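Local coordinates for lectin (Colocasia esculenta, PDB 5T1X), which binds mannose specifically and agglutinates rabbit erythrocytes, as a GNA-related bulb-type lectin, at residues L55-L61 with G81-A85. Sequence-based numbering, arbitrary orientation.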
# COMPACT_ATOMS: atom_id res chain seq x y z
N LEU A 55 -12.47 -4.78 -3.73
CA LEU A 55 -11.33 -5.05 -4.60
C LEU A 55 -11.22 -6.55 -4.74
O LEU A 55 -11.11 -7.25 -3.74
CB LEU A 55 -10.06 -4.41 -3.99
CG LEU A 55 -8.72 -4.58 -4.73
CD1 LEU A 55 -8.74 -3.87 -6.07
CD2 LEU A 55 -7.59 -4.03 -3.89
N THR A 56 -11.34 -7.06 -5.97
CA THR A 56 -11.31 -8.51 -6.22
C THR A 56 -9.90 -9.08 -6.04
O THR A 56 -8.92 -8.34 -5.95
CB THR A 56 -11.85 -8.86 -7.62
OG1 THR A 56 -10.90 -8.51 -8.63
CG2 THR A 56 -13.19 -8.24 -7.91
N ASP A 57 -9.81 -10.43 -6.00
CA ASP A 57 -8.56 -11.17 -5.89
C ASP A 57 -7.74 -11.07 -7.18
O ASP A 57 -6.63 -11.58 -7.23
CB ASP A 57 -8.83 -12.64 -5.52
CG ASP A 57 -9.47 -12.84 -4.15
OD1 ASP A 57 -9.34 -11.94 -3.30
OD2 ASP A 57 -10.05 -13.93 -3.93
N TYR A 58 -8.27 -10.37 -8.20
CA TYR A 58 -7.58 -10.13 -9.48
C TYR A 58 -7.22 -8.64 -9.62
O TYR A 58 -6.71 -8.22 -10.66
CB TYR A 58 -8.43 -10.63 -10.65
CG TYR A 58 -8.71 -12.12 -10.56
CD1 TYR A 58 -7.85 -13.05 -11.12
CD2 TYR A 58 -9.85 -12.59 -9.91
CE1 TYR A 58 -8.10 -14.42 -11.03
CE2 TYR A 58 -10.10 -13.95 -9.80
CZ TYR A 58 -9.22 -14.87 -10.35
OH TYR A 58 -9.48 -16.21 -10.26
N GLY A 59 -7.45 -7.87 -8.56
CA GLY A 59 -7.11 -6.45 -8.49
C GLY A 59 -8.07 -5.50 -9.17
O GLY A 59 -7.69 -4.38 -9.50
N GLU A 60 -9.32 -5.92 -9.34
CA GLU A 60 -10.32 -5.07 -9.97
C GLU A 60 -11.14 -4.36 -8.90
O GLU A 60 -11.65 -5.01 -7.98
CB GLU A 60 -11.23 -5.92 -10.87
CG GLU A 60 -12.06 -5.12 -11.85
CD GLU A 60 -12.82 -5.97 -12.86
OE1 GLU A 60 -12.99 -7.19 -12.63
OE2 GLU A 60 -13.25 -5.41 -13.89
N LEU A 61 -11.25 -3.02 -9.00
CA LEU A 61 -12.13 -2.25 -8.11
C LEU A 61 -13.57 -2.45 -8.57
O LEU A 61 -13.82 -2.41 -9.78
CB LEU A 61 -11.77 -0.76 -8.12
CG LEU A 61 -10.49 -0.36 -7.37
CD1 LEU A 61 -10.06 1.02 -7.80
CD2 LEU A 61 -10.69 -0.39 -5.85
N GLY A 81 -4.47 -13.19 -6.45
CA GLY A 81 -3.57 -12.89 -5.34
C GLY A 81 -4.12 -11.79 -4.46
O GLY A 81 -5.33 -11.55 -4.45
N ASN A 82 -3.21 -11.13 -3.72
CA ASN A 82 -3.52 -10.05 -2.78
C ASN A 82 -3.16 -8.72 -3.39
O ASN A 82 -2.02 -8.52 -3.81
CB ASN A 82 -2.75 -10.25 -1.46
CG ASN A 82 -3.05 -11.56 -0.76
OD1 ASN A 82 -4.19 -11.95 -0.58
ND2 ASN A 82 -2.01 -12.24 -0.32
N TYR A 83 -4.13 -7.80 -3.43
CA TYR A 83 -3.96 -6.48 -4.04
C TYR A 83 -4.22 -5.38 -3.03
O TYR A 83 -4.83 -5.62 -1.98
CB TYR A 83 -4.91 -6.34 -5.25
CG TYR A 83 -4.47 -7.17 -6.43
CD1 TYR A 83 -3.75 -6.61 -7.48
CD2 TYR A 83 -4.75 -8.54 -6.48
CE1 TYR A 83 -3.30 -7.39 -8.54
CE2 TYR A 83 -4.27 -9.33 -7.53
CZ TYR A 83 -3.55 -8.74 -8.56
OH TYR A 83 -3.07 -9.49 -9.60
N ALA A 84 -3.77 -4.17 -3.36
CA ALA A 84 -3.99 -3.00 -2.51
C ALA A 84 -4.32 -1.78 -3.36
O ALA A 84 -3.56 -1.46 -4.28
CB ALA A 84 -2.76 -2.74 -1.65
N ALA A 85 -5.45 -1.11 -3.06
CA ALA A 85 -5.83 0.15 -3.70
C ALA A 85 -5.40 1.23 -2.74
O ALA A 85 -5.87 1.24 -1.60
CB ALA A 85 -7.32 0.20 -3.99
O HOH W 1 -6.96 -11.44 -2.15
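Y83 lays one face of its phenol ring over the backbone of the Y58-G59 peptide. G59 CA sits 3.6 Å from the centroid of the Y83 ring and 19° off its normal, a CH-pi contact, while Y58 C lies over the same face, 3.7 Å above its plane. The ring reaches the turn because CG of Y83 stands anti to its own carbonyl carbon (chi1 -72°). G59, the last residue of the type I turn T56-G59, has a positive phi (80°) and lets its CA lie directly against the ring. T56 OG1 accepts from Y58 N, an ST turn, and also from E60 N just past the turn. Beyond the ring, L55 CD2 packs 3.8 Å from Y83 CB, and L61 CD2 meets A85 CB at 3.9 Å; L6 of strand 5-7 touches both leucines. At the other end, the G81 amide hydrogen-bonds to D57 O (2.8 Å), and one water bridges D57 OD1 and G81 O. The turn connecting strands 52-55 and 61-64 is thereby joined to the start of strand 84-88, tying together two sheets of the beta-prism II fold. Y83 OH is hydrogen-bonded to V79 O, and I105 of the other chain packs on Y83. Between the two segments, polar links lie at the D57-G81 end, while ring-on-backbone and leucine-alanine packing make the rest depend on close shape matching.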